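Local coordinates for 2OG-Fe dioxygenase family protein (PDB 3PL0), which is probably a dioxygenase of the 2OG-Fe family, built on a double-stranded beta-helix (cupin) fold, at residues S121-A126 / D239-T244; T188-A193 / T208-D213. All coordinates share one frame; numbering follows the deposited sequence.

Contact 1 (S121-A126 / D239-T244)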
# COMPACT_ATOMS: atom_id res chain seq x y z
N SER A 121 14.59 3.22 1.04
CA SER A 121 15.22 2.14 0.24
C SER A 121 15.17 0.77 0.92
O SER A 121 14.87 -0.21 0.26
CB SER A 121 16.66 2.48 -0.12
OG SER A 121 16.69 3.54 -1.06
N ALA A 122 15.41 0.71 2.22
CA ALA A 122 15.39 -0.54 2.96
C ALA A 122 14.01 -1.22 2.81
O ALA A 122 13.91 -2.42 2.54
CB ALA A 122 15.73 -0.32 4.46
N LEU A 123 12.96 -0.40 2.92
CA LEU A 123 11.59 -0.85 2.78
C LEU A 123 11.34 -1.40 1.37
O LEU A 123 11.00 -2.55 1.22
CB LEU A 123 10.62 0.29 3.04
CG LEU A 123 9.11 -0.08 3.02
CD1 LEU A 123 8.78 -1.19 4.10
CD2 LEU A 123 8.27 1.15 3.19
N LEU A 124 11.50 -0.56 0.34
CA LEU A 124 11.18 -1.02 -1.01
C LEU A 124 12.00 -2.23 -1.45
O LEU A 124 11.49 -3.11 -2.13
CB LEU A 124 11.28 0.08 -2.05
CG LEU A 124 10.10 1.03 -2.17
CD1 LEU A 124 9.76 1.75 -0.80
CD2 LEU A 124 10.39 2.04 -3.32
N VAL A 125 13.28 -2.26 -1.09
CA VAL A 125 14.17 -3.33 -1.52
C VAL A 125 13.81 -4.66 -0.86
O VAL A 125 13.72 -5.69 -1.54
CB VAL A 125 15.65 -2.96 -1.27
CG1 VAL A 125 16.60 -4.20 -1.38
CG2 VAL A 125 16.09 -1.87 -2.27
N ALA A 126 13.63 -4.65 0.46
CA ALA A 126 13.39 -5.88 1.24
C ALA A 126 12.11 -6.54 0.77
O ALA A 126 12.06 -7.78 0.61
CB ALA A 126 13.31 -5.58 2.77
N ASP A 239 -3.60 7.39 7.72
CA ASP A 239 -2.43 7.44 6.87
C ASP A 239 -1.95 6.05 6.56
O ASP A 239 -1.78 5.24 7.46
CB ASP A 239 -1.29 8.15 7.62
CG ASP A 239 -1.61 9.62 7.93
OD1 ASP A 239 -2.40 10.20 7.18
OD2 ASP A 239 -1.06 10.18 8.88
N THR A 240 -1.70 5.82 5.27
CA THR A 240 -1.19 4.57 4.74
C THR A 240 -0.17 4.88 3.62
O THR A 240 -0.06 6.04 3.09
CB THR A 240 -2.31 3.72 4.13
OG1 THR A 240 -3.11 4.51 3.25
CG2 THR A 240 -3.19 3.11 5.19
N LEU A 241 0.57 3.84 3.26
CA LEU A 241 1.46 3.84 2.10
C LEU A 241 1.18 2.61 1.30
O LEU A 241 1.38 1.51 1.83
CB LEU A 241 2.90 3.79 2.55
CG LEU A 241 3.94 3.69 1.43
CD1 LEU A 241 3.91 4.91 0.47
CD2 LEU A 241 5.31 3.54 2.08
N VAL A 242 0.77 2.75 0.04
CA VAL A 242 0.57 1.60 -0.84
C VAL A 242 1.74 1.48 -1.82
O VAL A 242 2.08 2.45 -2.52
CB VAL A 242 -0.76 1.70 -1.60
CG1 VAL A 242 -0.91 0.51 -2.62
CG2 VAL A 242 -1.95 1.77 -0.58
N LEU A 243 2.37 0.32 -1.84
CA LEU A 243 3.48 0.04 -2.76
C LEU A 243 3.03 -1.08 -3.68
O LEU A 243 2.52 -2.12 -3.20
CB LEU A 243 4.75 -0.36 -2.01
CG LEU A 243 5.38 0.60 -0.98
CD1 LEU A 243 6.52 -0.05 -0.13
CD2 LEU A 243 5.86 1.87 -1.65
N THR A 244 3.17 -0.90 -4.99
CA THR A 244 2.82 -1.95 -5.89
C THR A 244 4.06 -2.41 -6.63
O THR A 244 4.92 -1.61 -7.01
CB THR A 244 1.73 -1.52 -6.88
OG1 THR A 244 2.23 -0.48 -7.72
CG2 THR A 244 0.49 -1.05 -6.16

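Contact 2 (T188-A193 / T208-D213)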
# COMPACT_ATOMS: atom_id res chain seq x y z
N THR A 188 -9.54 -3.42 7.57
CA THR A 188 -9.13 -4.08 6.33
C THR A 188 -9.87 -5.39 6.20
O THR A 188 -10.06 -6.10 7.20
CB THR A 188 -7.62 -4.43 6.36
OG1 THR A 188 -6.88 -3.25 6.64
CG2 THR A 188 -7.14 -5.06 5.02
N ARG A 189 -10.26 -5.72 4.99
CA ARG A 189 -10.64 -7.11 4.66
C ARG A 189 -9.83 -7.66 3.49
O ARG A 189 -9.58 -6.93 2.51
CB ARG A 189 -12.11 -7.16 4.28
CG ARG A 189 -13.05 -7.04 5.45
CD ARG A 189 -13.47 -5.63 5.72
NE ARG A 189 -14.61 -5.54 6.63
CZ ARG A 189 -15.87 -5.60 6.23
NH1 ARG A 189 -16.16 -5.71 4.94
NH2 ARG A 189 -16.86 -5.51 7.10
N VAL A 190 -9.43 -8.93 3.60
CA VAL A 190 -8.73 -9.66 2.54
C VAL A 190 -9.54 -10.91 2.24
O VAL A 190 -9.98 -11.59 3.17
CB VAL A 190 -7.33 -10.01 2.98
CG1 VAL A 190 -6.57 -10.75 1.81
CG2 VAL A 190 -6.60 -8.74 3.33
N PHE A 191 -9.82 -11.16 0.95
CA PHE A 191 -10.55 -12.34 0.56
C PHE A 191 -9.74 -13.15 -0.45
O PHE A 191 -9.11 -12.59 -1.33
CB PHE A 191 -11.86 -11.96 -0.12
CG PHE A 191 -12.77 -11.14 0.74
CD1 PHE A 191 -13.69 -11.75 1.56
CD2 PHE A 191 -12.72 -9.76 0.68
CE1 PHE A 191 -14.55 -11.00 2.36
CE2 PHE A 191 -13.57 -8.97 1.47
CZ PHE A 191 -14.49 -9.60 2.32
N ASP A 192 -9.84 -14.46 -0.36
CA ASP A 192 -9.45 -15.36 -1.44
C ASP A 192 -10.13 -14.95 -2.75
O ASP A 192 -11.32 -14.77 -2.78
CB ASP A 192 -9.95 -16.77 -1.10
CG ASP A 192 -9.41 -17.84 -2.06
OD1 ASP A 192 -8.76 -17.48 -3.05
OD2 ASP A 192 -9.67 -19.03 -1.81
N ALA A 193 -9.38 -14.79 -3.82
CA ALA A 193 -10.00 -14.31 -5.04
C ALA A 193 -10.78 -15.41 -5.68
O ALA A 193 -11.61 -15.11 -6.50
CB ALA A 193 -9.00 -13.80 -6.02
N THR A 208 2.91 -1.54 10.76
CA THR A 208 2.35 -2.82 10.46
C THR A 208 2.18 -2.86 8.93
O THR A 208 1.71 -1.88 8.34
CB THR A 208 0.98 -3.07 11.16
OG1 THR A 208 1.13 -2.88 12.59
CG2 THR A 208 0.52 -4.52 10.85
N VAL A 209 2.60 -3.97 8.32
CA VAL A 209 2.51 -4.14 6.86
C VAL A 209 1.67 -5.34 6.40
O VAL A 209 1.85 -6.45 6.84
CB VAL A 209 3.89 -4.18 6.24
CG1 VAL A 209 3.77 -4.16 4.74
CG2 VAL A 209 4.68 -2.97 6.76
N LEU A 210 0.74 -5.09 5.47
CA LEU A 210 -0.02 -6.13 4.84
C LEU A 210 0.61 -6.41 3.49
O LEU A 210 0.63 -5.53 2.64
CB LEU A 210 -1.48 -5.68 4.65
CG LEU A 210 -2.43 -6.56 3.81
CD1 LEU A 210 -2.56 -7.92 4.46
CD2 LEU A 210 -3.79 -5.86 3.66
N LEU A 211 1.07 -7.63 3.31
CA LEU A 211 1.61 -8.14 2.05
C LEU A 211 0.52 -8.91 1.33
O LEU A 211 -0.17 -9.73 1.96
CB LEU A 211 2.82 -9.05 2.29
CG LEU A 211 4.00 -8.39 3.08
CD1 LEU A 211 5.20 -9.32 3.25
CD2 LEU A 211 4.43 -7.02 2.44
N LEU A 212 0.33 -8.63 0.03
CA LEU A 212 -0.72 -9.24 -0.79
C LEU A 212 -0.15 -9.79 -2.12
O LEU A 212 0.63 -9.14 -2.79
CB LEU A 212 -1.79 -8.20 -1.18
CG LEU A 212 -2.52 -7.44 -0.06
CD1 LEU A 212 -3.24 -6.20 -0.63
CD2 LEU A 212 -3.53 -8.36 0.67
N ASP A 213 -0.54 -11.00 -2.47
CA ASP A 213 -0.32 -11.53 -3.81
C ASP A 213 -1.53 -11.10 -4.59
O ASP A 213 -2.65 -11.66 -4.49
CB ASP A 213 -0.19 -13.04 -3.77
CG ASP A 213 -0.03 -13.66 -5.14
OD1 ASP A 213 -0.25 -13.01 -6.19
OD2 ASP A 213 0.31 -14.85 -5.14

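Contact 1 (S121-A126 / D239-T244)
Leu123 and Leu124 of the helical segment 121-126 pack on Leu241 and Leu243 of the strand segment 239-244, a buried helix-on-sheet contact made by leucine side chains, chiefly their methyls. The segment axes approach to 10.6 Å and cross at -42°, a separation that leaves room for a side-chain layer between the backbones, and no hydrogen bond joins the two segments. Leu243 carries most of the interface on the strand side. Its CD1 is shared by both helix residues, lying 3.9 Å from Leu123 CD2 and 3.8 Å from Leu124 CD1, while its CD2 is 4.0 Å from the same Leu124 methyl. Leu124 meets it nearly at a right angle. The CB of Leu124 does not aim at the strand; with CG set beside the backbone N (chi1 -81°), the branch turns so that CD1 comes down on Leu243. The CB of Leu123 is aimed toward the strand, and its side chain slants across that of Leu243 but meets Leu241 tip to tip, CD2 to CD2 at 4.0 Å. Just past the segment, Tyr245 OH of the same strand bonds Leu124 O, while Gln75 NE2 of strand 65-77 bonds Val125 O. Leu32 of helix 29-36 packs against Leu123, Trp50 against Leu241 and Ala146 of strand 141-152 against Leu243, while strand 237-246 is hydrogen-bonded between strands 141-152 and 172-181.

Contact 2 (T188-A193 / T208-D213)
Thr188 and Val190 of strand 183-192 face Leu210 and Leu212 of strand 209-213 across the interior between two sheets, the face-to-face packing expected of a double-stranded beta-helix. The short strand axes stay 9.9 Å apart at closest and run at 26° in the same sense, too far for backbone pairing; each strand bonds to neighbours in its own sheet instead, as Thr188 does with Phe201 and Leu210's strand does with strands 24-27 and 172-181.

The interactions across the gap are between methyl groups. In Thr188, chi1 of -55° (measured to OG1) puts OG1 beside the backbone N and leaves CG2 opposite that N, from where it meets Leu210 CD2 tip to tip at 3.7 Å. That leucine methyl also touches Val190 CG2 at 4.0 Å, the two side chains lying alongside each other and running in opposite directions. Val190 uses both branches on Leu212, whose CD2 is 4.0 Å from CG1 and 4.1 Å from CG2, so its fork straddles the leucine tip. Phe201, Val199 and Phe24 extend the apolar surroundings, and Val217 and His219 touch Leu212.

Arg189 and Asp213 take no part in this layer. Arg189, between Thr188 and Val190, has its CB aimed away and forms salt bridges with Glu187 and Glu220; Asp213, next to Leu212, pairs with Arg135. With no hydrogen bond or ion pair spanning the segments, the cohesion here comes from van der Waals contact and the burial of aliphatic surface, and strand alternation keeps Arg189 and Asp213 off it.

Overall arrangement
Both contacts are buried and apolar, with centres about 15 Å apart and nearest atoms about 5 Å apart, so they do not touch. They meet the same large antiparallel sheet from opposite faces: in contact 1 strand 237-246 receives a helix on the outer face, whereas in contact 2 strand 209-213 receives a strand of the smaller sheet on the inner face. Strand 172-181 pairs with both of these strands and so links the two sites. Contact 1 uses leucines throughout; contact 2 mixes leucine with the beta-branched valine and threonine. Along the chain, contact 2 is nested within the loop that contact 1 closes.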